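Local coordinates for protein collagen adhesin (Staphylococcus aureus, PDB 2F68) that probably anchors the bacterium to host tissue by binding collagen, which its two Ig-like domains are thought to embrace in a "collagen hug", at residues A[206-211]-A[250-255]; A[152-157]-A[173-178]; A[49-54]-A[89-94]. One frame throughout, in Å; residues are numbered along the deposited sequence.

Along the chain the contacts come in series: contact 3 closes first, then contact 2, then contact 1. Contact 3 pairs strands 50-54 and 89-94 in the bacterial Ig domain. Contacts 1 and 2 lie in the collagen-binding domain, their centres about 11 Å apart, and reach the same antiparallel sheet, in which strand 166-173 runs between 154-156 and 252-262 and strand 194-207 flanks 252-262. They meet directly, with Ile-173 of contact 2 bonded through its backbone to Phe-254 of contact 1. Contact 3 sits on the opposite side of the chain's centre, about 48 Å from contact 1 and about 44 Å from contact 2 between centres, consistent with two modules that together would enclose collagen.

Contact 1: A[206-211]-A[250-255]; sequences TGTHSN and SYNSFS
Asn-252, its CG set beside the backbone N and anti to the carbonyl carbon (chi1 -69°), meets His-209 and Thr-208 through its amide, which ends at the loop after strand 194-207. There OD1 takes the backbone N of His-209 at 2.9 Å in a nearly straight bond (176° at the hydrogen), the donor tilted slightly from the carbonyl plane. Thr-208 N also makes a weak, strongly bent bond to OD1 and a weak, longer but straighter one to Tyr-251 O (3.3 Å). ND2 of the same amide comes to the edge of the His-209 ring, 3.2 Å from CD2, and gives its hydrogen bond to Tyr-248 O, so both ends of the amide are used.

Before the turn the strands pair regularly: Thr-206 N bonds to Ser-253 O (3.1 Å) and Ser-253 N returns to Thr-206 O (2.8 Å). Beside this pair Thr-206 OG1 packs 3.3 Å from Ser-253 CB, and a water joins that hydroxyl to Ser-253 OG and, weakly, Ser-253 O. Gly-207, at phi 138°, turns the chain out of the strand, and Ser-210 OG folds back onto Gly-207 O.

The whole is the end of an antiparallel strand pair, where a side-chain amide adds to the last, weak backbone bond as one inner strand of the five-stranded sheet ends and another begins in the Ig-like collagen-binding domain.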
loop_
_atom_site.group_PDB
_atom_site.type_symbol
_atom_site.label_atom_id
_atom_site.label_comp_id
_atom_site.label_asym_id
_atom_site.label_seq_id
_atom_site.Cartn_x
_atom_site.Cartn_y
_atom_site.Cartn_z
ATOM N N THR A 206 5.770 8.501 -22.603
ATOM C CA THR A 206 5.903 7.447 -23.610
ATOM C C THR A 206 5.205 7.835 -24.911
ATOM O O THR A 206 4.102 8.385 -24.894
ATOM C CB THR A 206 5.343 6.092 -23.115
ATOM O OG1 THR A 206 4.034 6.280 -22.564
ATOM C CG2 THR A 206 6.253 5.477 -22.057
ATOM N N GLY A 207 5.859 7.543 -26.034
ATOM C CA GLY A 207 5.323 7.859 -27.356
ATOM C C GLY A 207 6.383 8.403 -28.294
ATOM O O GLY A 207 7.425 7.778 -28.494
ATOM N N THR A 208 6.108 9.573 -28.869
ATOM C CA THR A 208 7.041 10.237 -29.782
ATOM C C THR A 208 8.189 10.888 -29.005
ATOM O O THR A 208 9.340 10.863 -29.448
ATOM C CB THR A 208 6.324 11.299 -30.654
ATOM O OG1 THR A 208 5.079 10.773 -31.131
ATOM C CG2 THR A 208 7.188 11.699 -31.848
ATOM N N HIS A 209 7.864 11.459 -27.848
ATOM C CA HIS A 209 8.849 12.114 -26.989
ATOM C C HIS A 209 9.102 11.278 -25.731
ATOM O O HIS A 209 8.913 11.751 -24.606
ATOM C CB HIS A 209 8.377 13.525 -26.618
ATOM C CG HIS A 209 8.138 14.416 -27.799
ATOM N ND1 HIS A 209 9.056 15.353 -28.221
ATOM C CD2 HIS A 209 7.085 14.514 -28.644
ATOM C CE1 HIS A 209 8.579 15.991 -29.275
ATOM N NE2 HIS A 209 7.384 15.499 -29.554
ATOM N N SER A 210 9.538 10.037 -25.936
ATOM C CA SER A 210 9.712 9.069 -24.850
ATOM C C SER A 210 10.908 9.375 -23.946
ATOM O O SER A 210 12.061 9.165 -24.331
ATOM C CB SER A 210 9.816 7.646 -25.410
ATOM O OG SER A 210 8.637 7.283 -26.108
ATOM N N ASN A 211 10.613 9.871 -22.745
ATOM C CA ASN A 211 11.627 10.171 -21.728
ATOM C C ASN A 211 11.087 10.078 -20.302
ATOM O O ASN A 211 9.901 10.316 -20.060
ATOM C CB ASN A 211 12.244 11.557 -21.961
ATOM C CG ASN A 211 13.449 11.519 -22.887
ATOM O OD1 ASN A 211 13.513 12.261 -23.867
ATOM N ND2 ASN A 211 14.411 10.654 -22.580
ATOM N N SER A 250 -0.199 15.636 -27.878
ATOM C CA SER A 250 -0.573 14.671 -28.910
ATOM C C SER A 250 0.496 13.594 -29.084
ATOM O O SER A 250 1.693 13.872 -28.971
ATOM C CB SER A 250 -0.819 15.381 -30.243
ATOM O OG SER A 250 -1.893 16.300 -30.147
ATOM N N TYR A 251 0.042 12.370 -29.357
ATOM C CA TYR A 251 0.905 11.201 -29.604
ATOM C C TYR A 251 1.826 10.836 -28.430
ATOM O O TYR A 251 2.834 10.145 -28.614
ATOM C CB TYR A 251 1.725 11.372 -30.897
ATOM C CG TYR A 251 0.958 11.947 -32.071
ATOM C CD1 TYR A 251 0.024 11.179 -32.767
ATOM C CD2 TYR A 251 1.179 13.258 -32.495
ATOM C CE1 TYR A 251 -0.679 11.707 -33.849
ATOM C CE2 TYR A 251 0.482 13.795 -33.575
ATOM C CZ TYR A 251 -0.444 13.013 -34.246
ATOM O OH TYR A 251 -1.134 13.538 -35.314
ATOM N N ASN A 252 1.471 11.290 -27.228
ATOM C CA ASN A 252 2.273 11.043 -26.028
ATOM C C ASN A 252 1.433 10.747 -24.790
ATOM O O ASN A 252 0.361 11.326 -24.601
ATOM C CB ASN A 252 3.201 12.229 -25.748
ATOM C CG ASN A 252 4.310 12.363 -26.774
ATOM O OD1 ASN A 252 5.163 11.484 -26.906
ATOM N ND2 ASN A 252 4.306 13.471 -27.503
ATOM N N SER A 253 1.935 9.842 -23.951
ATOM C CA SER A 253 1.295 9.505 -22.682
ATOM C C SER A 253 2.096 10.079 -21.519
ATOM O O SER A 253 3.315 9.908 -21.453
ATOM C CB SER A 253 1.155 7.988 -22.534
ATOM O OG SER A 253 0.443 7.650 -21.356
ATOM N N PHE A 254 1.406 10.757 -20.605
ATOM C CA PHE A 254 2.054 11.404 -19.466
ATOM C C PHE A 254 1.624 10.776 -18.142
ATOM O O PHE A 254 0.462 10.879 -17.743
ATOM C CB PHE A 254 1.762 12.910 -19.462
ATOM C CG PHE A 254 2.286 13.639 -20.670
ATOM C CD1 PHE A 254 1.481 13.823 -21.792
ATOM C CD2 PHE A 254 3.581 14.149 -20.686
ATOM C CE1 PHE A 254 1.960 14.498 -22.912
ATOM C CE2 PHE A 254 4.069 14.827 -21.801
ATOM C CZ PHE A 254 3.257 15.001 -22.917
ATOM N N SER A 255 2.571 10.123 -17.472
ATOM C CA SER A 255 2.320 9.512 -16.169
ATOM C C SER A 255 3.048 10.283 -15.070
ATOM O O SER A 255 4.279 10.240 -14.977
ATOM C CB SER A 255 2.742 8.039 -16.172
ATOM O OG SER A 255 2.407 7.407 -14.947
HETATM O O HOH W 1 3.173 7.570 -19.723
#

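Contact 2: A[152-157]-A[173-178]; sequences FYYKTG and INNEKS
Phe-152 lies against Asn-174, the first residue of a type I beta turn (Asn-174 to Lys-177) that follows strand 166-173 in the collagen-binding domain. The tight part of the contact is this aromatic corner. Phe-152, its CG anti to the backbone N (chi1 -176°), has Asn-174 CA over the centre of one ring face, 3.9 Å from the centroid and almost on the normal, a CH-pi contact. The Asn-174 side chain crosses the ring obliquely, the amide and ring planes only 21° apart, with OD1 3.3 Å from Phe-152 CE1. That amide is held by the residue just after the turn: OD1 accepts Ser-178 N, while ND2 donates to Ser-178 O, with Gly-249 O as a further partner. Ser-178 OG comes near the plane of the Phe-152 ring at its edge and bonds to Glu-280. Next along the chain, Tyr-153 CD1 packs on Ile-173 CG1 at 3.6 Å, and Ile-173 CG2 reaches Phe-152 CE2 at 4.0 Å; this buried cluster continues onto Ile-184 and Ile-186 of strand 184-190.

The backbone joins the two parts. Phe-152 O accepts Asn-175 N at 3.2 Å, on a lone pair, and thereby ties the start of the turn to the segment leading into strand 154-156.

Beyond that bond the contact opens out. Glu-176 is exposed and scarcely meets the other segment, and Tyr-154 and Asn-175 are only partly covered. These two side chains cross at about a right angle, amide and ring planes 43° apart, and Asn-175 ND2, which donates to Val-151 O, stands at the ring edge near its plane, 3.3 Å from Tyr-154 CD1.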
loop_
_atom_site.group_PDB
_atom_site.type_symbol
_atom_site.label_atom_id
_atom_site.label_comp_id
_atom_site.label_asym_id
_atom_site.label_seq_id
_atom_site.Cartn_x
_atom_site.Cartn_y
_atom_site.Cartn_z
ATOM N N PHE A 152 -8.872 8.349 -21.517
ATOM C CA PHE A 152 -7.872 9.396 -21.738
ATOM C C PHE A 152 -7.109 9.710 -20.454
ATOM O O PHE A 152 -5.888 9.548 -20.393
ATOM C CB PHE A 152 -8.523 10.667 -22.299
ATOM C CG PHE A 152 -7.541 11.763 -22.633
ATOM C CD1 PHE A 152 -7.008 11.868 -23.913
ATOM C CD2 PHE A 152 -7.154 12.692 -21.670
ATOM C CE1 PHE A 152 -6.105 12.880 -24.231
ATOM C CE2 PHE A 152 -6.249 13.706 -21.977
ATOM C CZ PHE A 152 -5.723 13.800 -23.260
ATOM N N TYR A 153 -7.837 10.155 -19.433
ATOM C CA TYR A 153 -7.239 10.511 -18.153
ATOM C C TYR A 153 -7.979 9.882 -16.977
ATOM O O TYR A 153 -9.202 10.001 -16.861
ATOM C CB TYR A 153 -7.164 12.036 -17.994
ATOM C CG TYR A 153 -6.749 12.499 -16.612
ATOM C CD1 TYR A 153 -5.428 12.380 -16.181
ATOM C CD2 TYR A 153 -7.679 13.059 -15.737
ATOM C CE1 TYR A 153 -5.044 12.803 -14.913
ATOM C CE2 TYR A 153 -7.305 13.486 -14.465
ATOM C CZ TYR A 153 -5.986 13.354 -14.061
ATOM O OH TYR A 153 -5.610 13.773 -12.807
ATOM N N TYR A 154 -7.220 9.208 -16.117
ATOM C CA TYR A 154 -7.733 8.684 -14.854
ATOM C C TYR A 154 -6.661 8.794 -13.773
ATOM O O TYR A 154 -5.464 8.796 -14.072
ATOM C CB TYR A 154 -8.217 7.234 -15.007
ATOM C CG TYR A 154 -7.117 6.195 -15.097
ATOM C CD1 TYR A 154 -6.507 5.900 -16.315
ATOM C CD2 TYR A 154 -6.699 5.495 -13.963
ATOM C CE1 TYR A 154 -5.500 4.943 -16.402
ATOM C CE2 TYR A 154 -5.692 4.538 -14.040
ATOM C CZ TYR A 154 -5.098 4.267 -15.261
ATOM O OH TYR A 154 -4.103 3.319 -15.342
ATOM N N LYS A 155 -7.099 8.884 -12.521
ATOM C CA LYS A 155 -6.186 9.034 -11.395
ATOM C C LYS A 155 -6.325 7.873 -10.411
ATOM O O LYS A 155 -7.438 7.496 -10.034
ATOM C CB LYS A 155 -6.427 10.373 -10.695
ATOM C CG LYS A 155 -5.293 10.817 -9.782
ATOM C CD LYS A 155 -5.545 12.203 -9.199
ATOM C CE LYS A 155 -6.755 12.234 -8.271
ATOM N NZ LYS A 155 -6.710 11.181 -7.218
ATOM N N THR A 156 -5.186 7.315 -10.008
ATOM C CA THR A 156 -5.149 6.173 -9.092
ATOM C C THR A 156 -4.003 6.290 -8.082
ATOM O O THR A 156 -3.112 7.128 -8.236
ATOM C CB THR A 156 -5.061 4.823 -9.861
ATOM O OG1 THR A 156 -5.127 3.731 -8.934
ATOM C CG2 THR A 156 -3.767 4.726 -10.673
ATOM N N GLY A 157 -4.039 5.449 -7.050
ATOM C CA GLY A 157 -3.003 5.435 -6.019
ATOM C C GLY A 157 -3.057 4.211 -5.126
ATOM O O GLY A 157 -4.082 3.529 -5.051
ATOM N N ILE A 173 -2.186 10.578 -17.915
ATOM C CA ILE A 173 -2.762 11.458 -18.934
ATOM C C ILE A 173 -2.507 10.922 -20.345
ATOM O O ILE A 173 -1.397 10.483 -20.657
ATOM C CB ILE A 173 -2.204 12.905 -18.823
ATOM C CG1 ILE A 173 -2.141 13.358 -17.358
ATOM C CG2 ILE A 173 -3.041 13.873 -19.660
ATOM C CD1 ILE A 173 -1.260 14.573 -17.113
ATOM N N ASN A 174 -3.546 10.973 -21.183
ATOM C CA ASN A 174 -3.494 10.528 -22.584
ATOM C C ASN A 174 -2.897 9.126 -22.743
ATOM O O ASN A 174 -1.867 8.939 -23.396
ATOM C CB ASN A 174 -2.763 11.560 -23.460
ATOM C CG ASN A 174 -3.023 11.364 -24.950
ATOM O OD1 ASN A 174 -3.948 10.655 -25.352
ATOM N ND2 ASN A 174 -2.202 12.001 -25.777
ATOM N N ASN A 175 -3.571 8.148 -22.143
ATOM C CA ASN A 175 -3.089 6.767 -22.073
ATOM C C ASN A 175 -2.979 6.040 -23.413
ATOM O O ASN A 175 -2.159 5.132 -23.562
ATOM C CB ASN A 175 -3.963 5.954 -21.113
ATOM C CG ASN A 175 -3.868 6.444 -19.681
ATOM O OD1 ASN A 175 -2.797 6.423 -19.076
ATOM N ND2 ASN A 175 -4.994 6.882 -19.131
ATOM N N GLU A 176 -3.800 6.441 -24.380
ATOM C CA GLU A 176 -3.828 5.797 -25.694
ATOM C C GLU A 176 -3.013 6.555 -26.744
ATOM O O GLU A 176 -3.016 6.186 -27.923
ATOM C CB GLU A 176 -5.276 5.601 -26.167
ATOM C CG GLU A 176 -6.119 4.684 -25.277
ATOM C CD GLU A 176 -5.577 3.264 -25.188
ATOM O OE1 GLU A 176 -5.245 2.678 -26.241
ATOM O OE2 GLU A 176 -5.492 2.732 -24.062
ATOM N N LYS A 177 -2.314 7.604 -26.303
ATOM C CA LYS A 177 -1.452 8.432 -27.162
ATOM C C LYS A 177 -2.196 9.000 -28.377
ATOM O O LYS A 177 -1.695 8.964 -29.505
ATOM C CB LYS A 177 -0.197 7.657 -27.600
ATOM C CG LYS A 177 0.659 7.136 -26.453
ATOM C CD LYS A 177 1.773 6.232 -26.964
ATOM C CE LYS A 177 2.505 5.539 -25.824
ATOM N NZ LYS A 177 1.667 4.508 -25.147
ATOM N N SER A 178 -3.395 9.524 -28.130
ATOM C CA SER A 178 -4.240 10.078 -29.186
ATOM C C SER A 178 -3.930 11.550 -29.450
ATOM O O SER A 178 -3.401 12.248 -28.580
ATOM C CB SER A 178 -5.720 9.904 -28.831
ATOM O OG SER A 178 -6.038 10.563 -27.617
#

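Contact 3: A[49-54]-A[89-94]; sequences GDMIKV and GATITF
Ile-52 and Ile-92 face each other at the middle of two antiparallel strands whose segment axes approach to 4.5 Å, with 164° between their directions. Backbone hydrogen bonds come first: Ile-52 N to Ile-92 O (2.9 Å) is answered by Ile-92 N to Ile-52 O (2.8 Å). Val-54 and Ala-90 repeat this two-way exchange, while at the other end Phe-94 N bonds to Asp-50 O and Phe-94 O receives Gly-49 N (2.9 Å). The intervening non-hydrogen-bonded pairs, Met-51 with Thr-93 and Lys-53 with Thr-91, bring CA-H groups onto carbonyl oxygens; Met-51 CA lies 3.0 Å from Ile-92 O.

Apolar packing follows the alternation of faces. On the buried face the CB atoms of Ile-52 and Ile-92 touch at 3.9 Å, and those of Val-54 and Ala-90 do likewise. Ile-52 CD1 reaches the edge of the Phe-94 ring, in its plane, 3.7 Å from CE1. On the other face Met-51, its chain bent at chi3 (58°), sets CE 3.9 Å from Thr-91 CG2.

The Asp-50 carboxylate leads away from strand 89-94 to a salt bridge with Arg-10, and its OD2 also accepts Gln-47 N.

Ile-52 packs on strand 31-40, Ala-90 on 104-116, Val-54 and Ile-92 on both, the interior packing expected where the sheets of an Ig-like beta sandwich face one another.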
loop_
_atom_site.group_PDB
_atom_site.type_symbol
_atom_site.label_atom_id
_atom_site.label_comp_id
_atom_site.label_asym_id
_atom_site.label_seq_id
_atom_site.Cartn_x
_atom_site.Cartn_y
_atom_site.Cartn_z
ATOM N N GLY A 49 11.600 -13.439 25.553
ATOM C CA GLY A 49 12.347 -13.727 24.331
ATOM C C GLY A 49 11.643 -14.677 23.382
ATOM O O GLY A 49 12.151 -14.962 22.295
ATOM N N ASP A 50 10.476 -15.170 23.793
ATOM C CA ASP A 50 9.674 -16.075 22.972
ATOM C C ASP A 50 9.072 -15.347 21.775
ATOM O O ASP A 50 8.604 -14.213 21.901
ATOM C CB ASP A 50 8.565 -16.719 23.810
ATOM C CG ASP A 50 9.099 -17.670 24.873
ATOM O OD1 ASP A 50 10.322 -17.670 25.134
ATOM O OD2 ASP A 50 8.287 -18.419 25.452
ATOM N N MET A 51 9.092 -16.002 20.616
ATOM C CA MET A 51 8.558 -15.406 19.390
ATOM C C MET A 51 7.607 -16.315 18.612
ATOM O O MET A 51 7.825 -17.524 18.507
ATOM C CB MET A 51 9.681 -14.888 18.478
ATOM C CG MET A 51 10.790 -15.889 18.165
ATOM S SD MET A 51 11.699 -15.503 16.650
ATOM C CE MET A 51 12.314 -13.852 16.988
ATOM N N ILE A 52 6.552 -15.705 18.075
ATOM C CA ILE A 52 5.582 -16.390 17.225
ATOM C C ILE A 52 5.704 -15.856 15.797
ATOM O O ILE A 52 5.585 -14.649 15.567
ATOM C CB ILE A 52 4.134 -16.205 17.748
ATOM C CG1 ILE A 52 3.969 -16.863 19.123
ATOM C CG2 ILE A 52 3.125 -16.769 16.751
ATOM C CD1 ILE A 52 2.763 -16.376 19.915
ATOM N N LYS A 53 5.941 -16.758 14.849
ATOM C CA LYS A 53 6.140 -16.379 13.449
ATOM C C LYS A 53 4.945 -16.718 12.561
ATOM O O LYS A 53 4.357 -17.797 12.674
ATOM C CB LYS A 53 7.406 -17.032 12.888
ATOM C CG LYS A 53 8.705 -16.387 13.351
ATOM C CD LYS A 53 9.905 -17.029 12.676
ATOM C CE LYS A 53 11.194 -16.313 13.040
ATOM N NZ LYS A 53 12.379 -16.936 12.390
ATOM N N VAL A 54 4.597 -15.780 11.683
ATOM C CA VAL A 54 3.560 -15.986 10.673
ATOM C C VAL A 54 4.210 -15.913 9.290
ATOM O O VAL A 54 4.696 -14.857 8.876
ATOM C CB VAL A 54 2.411 -14.948 10.796
ATOM C CG1 VAL A 54 1.336 -15.203 9.746
ATOM C CG2 VAL A 54 1.799 -14.976 12.193
ATOM N N GLY A 89 7.317 -11.386 6.395
ATOM C CA GLY A 89 6.950 -12.130 7.601
ATOM C C GLY A 89 6.384 -11.288 8.729
ATOM O O GLY A 89 6.540 -10.067 8.747
ATOM N N ALA A 90 5.721 -11.953 9.673
ATOM C CA ALA A 90 5.180 -11.300 10.863
ATOM C C ALA A 90 5.683 -12.001 12.122
ATOM O O ALA A 90 5.609 -13.228 12.229
ATOM C CB ALA A 90 3.659 -11.289 10.823
ATOM N N THR A 91 6.194 -11.218 13.070
ATOM C CA THR A 91 6.809 -11.767 14.278
ATOM C C THR A 91 6.225 -11.155 15.554
ATOM O O THR A 91 6.140 -9.932 15.687
ATOM C CB THR A 91 8.349 -11.590 14.261
ATOM O OG1 THR A 91 8.863 -11.951 12.971
ATOM C CG2 THR A 91 9.013 -12.460 15.325
ATOM N N ILE A 92 5.825 -12.025 16.480
ATOM C CA ILE A 92 5.323 -11.614 17.791
ATOM C C ILE A 92 6.382 -11.912 18.848
ATOM O O ILE A 92 6.631 -13.075 19.174
ATOM C CB ILE A 92 4.000 -12.349 18.163
ATOM C CG1 ILE A 92 2.973 -12.277 17.016
ATOM C CG2 ILE A 92 3.430 -11.824 19.493
ATOM C CD1 ILE A 92 2.477 -10.868 16.663
ATOM N N THR A 93 7.001 -10.860 19.380
ATOM C CA THR A 93 8.077 -11.009 20.360
ATOM C C THR A 93 7.633 -10.553 21.750
ATOM O O THR A 93 7.114 -9.447 21.913
ATOM C CB THR A 93 9.348 -10.236 19.929
ATOM O OG1 THR A 93 9.623 -10.493 18.546
ATOM C CG2 THR A 93 10.554 -10.657 20.764
ATOM N N PHE A 94 7.844 -11.416 22.741
ATOM C CA PHE A 94 7.480 -11.130 24.128
ATOM C C PHE A 94 8.703 -10.727 24.948
ATOM O O PHE A 94 9.783 -11.304 24.792
ATOM C CB PHE A 94 6.807 -12.348 24.772
ATOM C CG PHE A 94 5.550 -12.793 24.076
ATOM C CD1 PHE A 94 5.597 -13.764 23.079
ATOM C CD2 PHE A 94 4.316 -12.249 24.423
ATOM C CE1 PHE A 94 4.438 -14.182 22.434
ATOM C CE2 PHE A 94 3.150 -12.661 23.783
ATOM C CZ PHE A 94 3.213 -13.629 22.786
#